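Local atomic coordinates of serpin-ZX (Arabidopsis thaliana, PDB entry 3LE2), a protein that inhibits proteases, among them metacaspase-9, by offering a reactive centre loop that is cleaved and stays covalently bound to the enzyme, limiting programmed cell death. Residues M17-H22 and K295-T300; L167-A172 and L322-I327; G287-N292 and N326-A331. All blocks are in the same frame, centred on the assembly; numbering follows the deposited sequence.

Interaction 1: residues M17-H22 and K295-T300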
loop_
_atom_site.group_PDB
_atom_site.type_symbol
_atom_site.label_atom_id
_atom_site.label_comp_id
_atom_site.label_asym_id
_atom_site.label_seq_id
_atom_site.Cartn_x
_atom_site.Cartn_y
_atom_site.Cartn_z
ATOM N N MET A 17 4.098 -3.270 8.327
ATOM C CA MET A 17 5.336 -3.902 7.860
ATOM C C MET A 17 5.334 -5.393 8.163
ATOM O O MET A 17 5.833 -6.198 7.380
ATOM C CB MET A 17 6.566 -3.246 8.485
ATOM C CG MET A 17 6.768 -1.790 8.091
ATOM S SD MET A 17 6.833 -1.516 6.313
ATOM C CE MET A 17 8.291 -2.410 5.852
ATOM N N ASN A 18 4.773 -5.769 9.306
ATOM C CA ASN A 18 4.668 -7.184 9.626
ATOM C C ASN A 18 3.662 -7.873 8.689
ATOM O O ASN A 18 3.882 -8.987 8.226
ATOM C CB ASN A 18 4.294 -7.378 11.103
ATOM C CG ASN A 18 4.498 -8.805 11.572
ATOM O OD1 ASN A 18 5.283 -9.564 10.995
ATOM N ND2 ASN A 18 3.786 -9.183 12.616
ATOM N N LEU A 19 2.556 -7.196 8.406
ATOM C CA LEU A 19 1.627 -7.674 7.389
ATOM C C LEU A 19 2.383 -7.893 6.075
ATOM O O LEU A 19 2.280 -8.959 5.468
ATOM C CB LEU A 19 0.453 -6.700 7.215
ATOM C CG LEU A 19 -0.506 -6.972 6.042
ATOM C CD1 LEU A 19 -1.106 -8.345 6.147
ATOM C CD2 LEU A 19 -1.603 -5.913 5.970
ATOM N N ALA A 20 3.174 -6.909 5.654
ATOM C CA ALA A 20 3.973 -7.067 4.433
ATOM C C ALA A 20 4.890 -8.289 4.503
ATOM O O ALA A 20 5.086 -8.987 3.513
ATOM C CB ALA A 20 4.777 -5.809 4.143
ATOM N N LYS A 21 5.460 -8.539 5.678
ATOM C CA LYS A 21 6.313 -9.708 5.885
ATOM C C LYS A 21 5.512 -10.975 5.641
ATOM O O LYS A 21 5.951 -11.868 4.915
ATOM C CB LYS A 21 6.890 -9.714 7.307
ATOM C CG LYS A 21 7.784 -10.916 7.655
ATOM C CD LYS A 21 9.150 -10.852 6.974
ATOM C CE LYS A 21 10.071 -11.971 7.460
ATOM N NZ LYS A 21 11.432 -11.950 6.836
ATOM N N HIS A 22 4.332 -11.052 6.248
ATOM C CA HIS A 22 3.479 -12.232 6.079
ATOM C C HIS A 22 2.993 -12.421 4.642
ATOM O O HIS A 22 2.892 -13.543 4.183
ATOM C CB HIS A 22 2.293 -12.205 7.042
ATOM C CG HIS A 22 2.675 -12.439 8.472
ATOM N ND1 HIS A 22 2.053 -13.382 9.264
ATOM C CD2 HIS A 22 3.618 -11.857 9.251
ATOM C CE1 HIS A 22 2.594 -13.365 10.472
ATOM N NE2 HIS A 22 3.548 -12.449 10.490
ATOM N N LYS A 295 -5.512 -13.689 9.265
ATOM C CA LYS A 295 -5.676 -14.773 10.232
ATOM C C LYS A 295 -4.323 -15.170 10.815
ATOM O O LYS A 295 -4.191 -15.407 12.018
ATOM C CB LYS A 295 -6.370 -15.979 9.589
ATOM C CG LYS A 295 -7.875 -15.824 9.534
ATOM C CD LYS A 295 -8.503 -16.628 8.424
ATOM C CE LYS A 295 -8.365 -18.103 8.649
ATOM N NZ LYS A 295 -9.174 -18.823 7.625
ATOM N N GLY A 296 -3.318 -15.215 9.950
ATOM C CA GLY A 296 -1.956 -15.496 10.366
ATOM C C GLY A 296 -1.423 -14.543 11.419
ATOM O O GLY A 296 -0.715 -14.967 12.326
ATOM N N LEU A 297 -1.748 -13.257 11.298
ATOM C CA LEU A 297 -1.347 -12.259 12.299
ATOM C C LEU A 297 -2.270 -12.271 13.505
ATOM O O LEU A 297 -2.220 -11.366 14.340
ATOM C CB LEU A 297 -1.347 -10.850 11.699
ATOM C CG LEU A 297 -0.325 -10.616 10.591
ATOM C CD1 LEU A 297 -0.822 -9.570 9.615
ATOM C CD2 LEU A 297 1.003 -10.220 11.207
ATOM N N GLY A 298 -3.137 -13.277 13.577
ATOM C CA GLY A 298 -4.036 -13.426 14.704
ATOM C C GLY A 298 -5.362 -12.692 14.610
ATOM O O GLY A 298 -6.152 -12.729 15.556
ATOM N N LEU A 299 -5.619 -12.025 13.484
ATOM C CA LEU A 299 -6.907 -11.360 13.285
ATOM C C LEU A 299 -7.866 -12.373 12.701
ATOM O O LEU A 299 -8.187 -12.331 11.517
ATOM C CB LEU A 299 -6.788 -10.120 12.388
ATOM C CG LEU A 299 -8.020 -9.201 12.385
ATOM C CD1 LEU A 299 -8.472 -8.891 13.804
ATOM C CD2 LEU A 299 -7.765 -7.916 11.621
ATOM N N THR A 300 -8.313 -13.283 13.564
ATOM C CA THR A 300 -9.073 -14.467 13.172
ATOM C C THR A 300 -10.580 -14.277 13.263
ATOM O O THR A 300 -11.325 -14.907 12.522
ATOM C CB THR A 300 -8.702 -15.661 14.074
ATOM O OG1 THR A 300 -8.493 -15.193 15.419
ATOM C CG2 THR A 300 -7.435 -16.341 13.578
#
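L19 and L297 face each other across the contact with their CA atoms 7.3 Å apart, so the backbones stay well separated. Segment 17-22 is helical throughout. Segment 295-300 begins on the last turn of helix 291-296 and then leaves it. L297 is the first residue to leave helical angles, and G298 with positive phi is the C' residue of a Schellman motif. In that motif G298 N bonds to K295 O at 2.8 Å.

L297 makes the contact with both methyl groups. Its chi1 of -65° places L297 CG near H22 ND1 and CE1. L297 CD2 sits over the centre of the H22 imidazole, 3.5 Å from the centroid of the H22 ring, in a CH-pi contact close to the ring normal. L297 CD2 also touches N18 ND2 at 3.3 Å. The N18 and L297 side chains lie alongside, running opposite ways. L297 CD1 packs on L19 CD1 at 3.7 Å, the two side chains crossing at about a right angle.

This is structural packing near the surface, away from the reactive bond. It joins the long N-terminal helix 5-25 to the end of helix 291-296. On the N-terminal helix, M17 and K21 pack on helix 249-258, and L19 and A20 reach F35 of strand 33-35. Beyond the turn, L299 packs on helix 54-63.

Interaction 2: residues L167-A172 and L322-I327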
loop_
_atom_site.group_PDB
_atom_site.type_symbol
_atom_site.label_atom_id
_atom_site.label_comp_id
_atom_site.label_asym_id
_atom_site.label_seq_id
_atom_site.Cartn_x
_atom_site.Cartn_y
_atom_site.Cartn_z
ATOM N N LEU A 167 -19.855 -13.350 2.041
ATOM C CA LEU A 167 -19.502 -11.939 2.207
ATOM C C LEU A 167 -18.081 -11.641 1.757
ATOM O O LEU A 167 -17.119 -12.216 2.269
ATOM C CB LEU A 167 -19.683 -11.499 3.667
ATOM C CG LEU A 167 -19.277 -10.069 4.013
ATOM C CD1 LEU A 167 -20.144 -9.024 3.323
ATOM C CD2 LEU A 167 -19.326 -9.886 5.511
ATOM N N ILE A 168 -17.953 -10.735 0.795
ATOM C CA ILE A 168 -16.643 -10.348 0.286
ATOM C C ILE A 168 -16.439 -8.836 0.264
ATOM O O ILE A 168 -17.397 -8.055 0.199
ATOM C CB ILE A 168 -16.403 -10.882 -1.143
ATOM C CG1 ILE A 168 -17.355 -10.198 -2.130
ATOM C CG2 ILE A 168 -16.527 -12.401 -1.170
ATOM C CD1 ILE A 168 -17.078 -10.512 -3.587
ATOM N N PHE A 169 -15.179 -8.431 0.315
ATOM C CA PHE A 169 -14.828 -7.046 0.115
ATOM C C PHE A 169 -13.883 -6.972 -1.073
ATOM O O PHE A 169 -13.016 -7.825 -1.242
ATOM C CB PHE A 169 -14.197 -6.479 1.376
ATOM C CG PHE A 169 -15.163 -6.370 2.512
ATOM C CD1 PHE A 169 -15.946 -5.233 2.668
ATOM C CD2 PHE A 169 -15.322 -7.418 3.403
ATOM C CE1 PHE A 169 -16.851 -5.142 3.707
ATOM C CE2 PHE A 169 -16.223 -7.329 4.437
ATOM C CZ PHE A 169 -16.988 -6.193 4.591
ATOM N N ALA A 170 -14.072 -5.980 -1.924
ATOM C CA ALA A 170 -13.176 -5.820 -3.046
ATOM C C ALA A 170 -12.625 -4.424 -2.966
ATOM O O ALA A 170 -13.382 -3.457 -2.885
ATOM C CB ALA A 170 -13.896 -6.054 -4.376
ATOM N N ASN A 171 -11.302 -4.327 -2.965
ATOM C CA ASN A 171 -10.646 -3.050 -2.772
ATOM C C ASN A 171 -9.455 -2.903 -3.708
ATOM O O ASN A 171 -8.697 -3.850 -3.927
ATOM C CB ASN A 171 -10.227 -2.889 -1.307
ATOM C CG ASN A 171 -9.593 -1.544 -1.032
ATOM O OD1 ASN A 171 -8.539 -1.226 -1.581
ATOM N ND2 ASN A 171 -10.234 -0.739 -0.183
ATOM N N ALA A 172 -9.296 -1.716 -4.276
ATOM C CA ALA A 172 -8.176 -1.469 -5.174
ATOM C C ALA A 172 -7.679 -0.042 -5.002
ATOM O O ALA A 172 -8.452 0.863 -4.713
ATOM C CB ALA A 172 -8.585 -1.729 -6.622
ATOM N N LEU A 322 -22.321 -15.435 10.644
ATOM C CA LEU A 322 -21.937 -14.698 9.444
ATOM C C LEU A 322 -20.536 -14.163 9.620
ATOM O O LEU A 322 -20.240 -13.497 10.612
ATOM C CB LEU A 322 -22.863 -13.514 9.188
ATOM C CG LEU A 322 -22.256 -12.591 8.131
ATOM C CD1 LEU A 322 -22.190 -13.321 6.798
ATOM C CD2 LEU A 322 -23.018 -11.285 7.999
ATOM N N CYS A 323 -19.673 -14.443 8.659
ATOM C CA CYS A 323 -18.330 -13.912 8.719
ATOM C C CYS A 323 -17.866 -13.493 7.335
ATOM O O CYS A 323 -18.554 -13.728 6.347
ATOM C CB CYS A 323 -17.387 -14.952 9.313
ATOM S SG CYS A 323 -17.258 -16.461 8.355
ATOM N N VAL A 324 -16.697 -12.871 7.272
ATOM C CA VAL A 324 -16.126 -12.452 6.002
ATOM C C VAL A 324 -15.530 -13.652 5.272
ATOM O O VAL A 324 -14.733 -14.408 5.840
ATOM C CB VAL A 324 -15.028 -11.399 6.217
ATOM C CG1 VAL A 324 -14.432 -10.959 4.880
ATOM C CG2 VAL A 324 -15.582 -10.209 6.997
ATOM N N SER A 325 -15.926 -13.826 4.015
ATOM C CA SER A 325 -15.415 -14.910 3.184
ATOM C C SER A 325 -14.048 -14.543 2.596
ATOM O O SER A 325 -13.110 -15.349 2.603
ATOM C CB SER A 325 -16.402 -15.221 2.049
ATOM O OG SER A 325 -17.723 -15.424 2.535
ATOM N N ASN A 326 -13.944 -13.322 2.080
ATOM C CA ASN A 326 -12.740 -12.894 1.392
ATOM C C ASN A 326 -12.569 -11.400 1.487
ATOM O O ASN A 326 -13.547 -10.636 1.559
ATOM C CB ASN A 326 -12.794 -13.221 -0.107
ATOM C CG ASN A 326 -13.347 -14.601 -0.407
ATOM O OD1 ASN A 326 -14.560 -14.823 -0.372
ATOM N ND2 ASN A 326 -12.461 -15.526 -0.746
ATOM N N ILE A 327 -11.312 -10.985 1.442
ATOM C CA ILE A 327 -10.989 -9.582 1.268
ATOM C C ILE A 327 -10.036 -9.485 0.090
ATOM O O ILE A 327 -8.829 -9.706 0.223
ATOM C CB ILE A 327 -10.368 -8.956 2.528
ATOM C CG1 ILE A 327 -11.340 -9.068 3.710
ATOM C CG2 ILE A 327 -9.985 -7.497 2.269
ATOM C CD1 ILE A 327 -10.696 -8.727 5.063
#
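V324 meets the F169 ring at its rim. V324 CG1 lies in the ring plane, and V324 CG2 is 3.9 Å from F169 CE2. I327 CG1 comes up obliquely to the same ring. The other flat group is the amide of N326. In the conformer given, I168 CG2 lies against N326 OD1, while N326 ND2 is bonded to D289.

Strands 167-176 and 326-335 run parallel here, pairing I168 with N326 and F169 with I327. F169 N donates to N326 O at 3.0 Å. L167 O takes S325 N at 2.7 Å, and N326 N only weakly. S325 OG receives L167 N at 3.0 Å in an almost straight bond (179°). Chi1 of -51° sets S325 OG beside its own backbone N, where it can take L167 N. The S325 N to L167 O bond carries the pairing one residue ahead of strand 326-335.

In serpins these two strands are the central neighbours of sheet A, and the cleaved reactive centre loop inserts between them. Their direct pairing fits the native, stressed state. Strand 93-103 lies along the other edge of 167-176. F169 packs on V43, I46 and I47 of helix 37-49, whereas I168 and A170 face helix 129-147.

Interaction 3: residues G287-N292 and N326-A331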
loop_
_atom_site.group_PDB
_atom_site.type_symbol
_atom_site.label_atom_id
_atom_site.label_comp_id
_atom_site.label_asym_id
_atom_site.label_seq_id
_atom_site.Cartn_x
_atom_site.Cartn_y
_atom_site.Cartn_z
ATOM N N GLY A 287 -2.111 -8.700 -6.527
ATOM C CA GLY A 287 -3.414 -8.863 -5.926
ATOM C C GLY A 287 -3.424 -10.075 -5.027
ATOM O O GLY A 287 -2.695 -11.061 -5.249
ATOM N N PHE A 288 -4.257 -10.014 -3.999
ATOM C CA PHE A 288 -4.360 -11.140 -3.100
ATOM C C PHE A 288 -5.626 -11.042 -2.291
ATOM O O PHE A 288 -6.250 -9.976 -2.211
ATOM C CB PHE A 288 -3.102 -11.255 -2.217
ATOM C CG PHE A 288 -2.989 -10.198 -1.135
ATOM C CD1 PHE A 288 -2.675 -8.881 -1.444
ATOM C CD2 PHE A 288 -3.172 -10.536 0.199
ATOM C CE1 PHE A 288 -2.556 -7.910 -0.441
ATOM C CE2 PHE A 288 -3.058 -9.577 1.207
ATOM C CZ PHE A 288 -2.754 -8.259 0.885
ATOM N N ASP A 289 -6.020 -12.174 -1.727
ATOM C CA ASP A 289 -7.098 -12.228 -0.755
ATOM C C ASP A 289 -6.455 -12.098 0.625
ATOM O O ASP A 289 -5.733 -12.993 1.066
ATOM C CB ASP A 289 -7.832 -13.565 -0.884
ATOM C CG ASP A 289 -8.972 -13.710 0.118
ATOM O OD1 ASP A 289 -9.091 -12.864 1.038
ATOM O OD2 ASP A 289 -9.750 -14.681 -0.019
ATOM N N ALA A 290 -6.703 -10.985 1.305
ATOM C CA ALA A 290 -6.011 -10.702 2.574
ATOM C C ALA A 290 -6.405 -11.636 3.710
ATOM O O ALA A 290 -5.756 -11.655 4.749
ATOM C CB ALA A 290 -6.245 -9.251 3.001
ATOM N N SER A 291 -7.478 -12.398 3.515
ATOM C CA SER A 291 -8.120 -13.093 4.627
ATOM C C SER A 291 -7.156 -14.030 5.369
ATOM O O SER A 291 -7.088 -14.015 6.602
ATOM C CB SER A 291 -9.397 -13.817 4.168
ATOM O OG SER A 291 -9.087 -14.918 3.349
ATOM N N ASN A 292 -6.388 -14.809 4.618
ATOM C CA ASN A 292 -5.442 -15.736 5.228
ATOM C C ASN A 292 -4.245 -15.105 5.949
ATOM O O ASN A 292 -3.929 -15.513 7.064
ATOM C CB ASN A 292 -4.974 -16.792 4.222
ATOM C CG ASN A 292 -6.006 -17.913 4.010
ATOM O OD1 ASN A 292 -7.041 -17.983 4.691
ATOM N ND2 ASN A 292 -5.715 -18.797 3.058
ATOM N N ASN A 326 -13.944 -13.322 2.080
ATOM C CA ASN A 326 -12.740 -12.894 1.392
ATOM C C ASN A 326 -12.569 -11.400 1.487
ATOM O O ASN A 326 -13.547 -10.636 1.559
ATOM C CB ASN A 326 -12.794 -13.221 -0.107
ATOM C CG ASN A 326 -13.347 -14.601 -0.407
ATOM O OD1 ASN A 326 -14.560 -14.823 -0.372
ATOM N ND2 ASN A 326 -12.461 -15.526 -0.746
ATOM N N ILE A 327 -11.312 -10.985 1.442
ATOM C CA ILE A 327 -10.989 -9.582 1.268
ATOM C C ILE A 327 -10.036 -9.485 0.090
ATOM O O ILE A 327 -8.829 -9.706 0.223
ATOM C CB ILE A 327 -10.368 -8.956 2.528
ATOM C CG1 ILE A 327 -11.340 -9.068 3.710
ATOM C CG2 ILE A 327 -9.985 -7.497 2.269
ATOM C CD1 ILE A 327 -10.696 -8.727 5.063
ATOM N N PHE A 328 -10.609 -9.160 -1.067
ATOM C CA PHE A 328 -9.863 -9.071 -2.323
ATOM C C PHE A 328 -9.221 -7.699 -2.501
ATOM O O PHE A 328 -9.910 -6.673 -2.484
ATOM C CB PHE A 328 -10.787 -9.387 -3.504
ATOM C CG PHE A 328 -11.304 -10.806 -3.509
ATOM C CD1 PHE A 328 -12.640 -11.079 -3.224
ATOM C CD2 PHE A 328 -10.447 -11.871 -3.796
ATOM C CE1 PHE A 328 -13.130 -12.403 -3.248
ATOM C CE2 PHE A 328 -10.919 -13.188 -3.809
ATOM C CZ PHE A 328 -12.264 -13.454 -3.533
ATOM N N HIS A 329 -7.900 -7.682 -2.664
ATOM C CA HIS A 329 -7.171 -6.423 -2.813
ATOM C C HIS A 329 -6.264 -6.423 -4.035
ATOM O O HIS A 329 -5.586 -7.408 -4.335
ATOM C CB HIS A 329 -6.341 -6.111 -1.554
ATOM C CG HIS A 329 -5.523 -4.857 -1.661
ATOM N ND1 HIS A 329 -6.087 -3.597 -1.687
ATOM C CD2 HIS A 329 -4.181 -4.669 -1.734
ATOM C CE1 HIS A 329 -5.130 -2.691 -1.789
ATOM N NE2 HIS A 329 -3.965 -3.313 -1.813
ATOM N N LYS A 330 -6.245 -5.296 -4.728
ATOM C CA LYS A 330 -5.373 -5.138 -5.868
ATOM C C LYS A 330 -4.699 -3.769 -5.847
ATOM O O LYS A 330 -5.326 -2.749 -5.524
ATOM C CB LYS A 330 -6.158 -5.317 -7.171
ATOM C CG LYS A 330 -5.307 -5.200 -8.452
ATOM C CD LYS A 330 -4.759 -6.547 -8.908
ATOM C CE LYS A 330 -4.863 -6.687 -10.421
ATOM N NZ LYS A 330 -4.755 -8.097 -10.878
ATOM N N ALA A 331 -3.423 -3.774 -6.219
ATOM C CA ALA A 331 -2.604 -2.592 -6.268
ATOM C C ALA A 331 -1.651 -2.718 -7.449
ATOM O O ALA A 331 -1.366 -3.823 -7.912
ATOM C CB ALA A 331 -1.816 -2.480 -4.978
#
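D289 and N326 meet where strand 277-289, antiparallel to 326-335 in serpin sheet A, gives way to helix 291-296. D289 CB lies 4.1 Å from I327 O. D289 CG is anti to the backbone N (chi1 179°) and lies beside I327 N and N326 CB. I327 N reaches D289 OD1 from one face of the carboxylate at 2.9 Å. S291 N at 3.0 Å and S291 OG at 3.1 Å reach D289 OD1 from the other face. The bond from S291 N closes an Asx turn and caps the start of helix 291-296. N326 ND2 donates to D289 OD2 at 2.9 Å on its syn side, with the carboxylate and amide planes 41° apart. One side chain ties the strand end, the helix start and the neighbouring strand together. The grip would probably stabilise a charged carboxylate.

F288 and H329 form a hydrogen-bonded pair, and A290 N donates to I327 O at 2.7 Å past the strand end. H329 sits where other serpins have their shutter region. Its NE2 is bonded to S36 N, and its ND1 weakly to N171 OD1. At the edge of that imidazole, H329 CD2 is met by F288 CE1 at 3.8 Å.

Overall arrangement
From the N terminus, helix 5-25 supplies the first half of interaction 1, which closes a loop of more than 270 residues when the chain returns at 295-300. Strand 167-176 opens interaction 2, closed by 322-327 some 150 residues later. Strand 277-289 opens interaction 3, which closes across only 33 residues on 326-331. Interaction 1 crosses both others. Interactions 2 and 3 end on the same strand and share N326 and I327, so strand 326-335 has 167-176 on one edge and 277-289 on the other. Helix 291-296, leading from interaction 3 into interaction 1, links sheet A to the N-terminal helix.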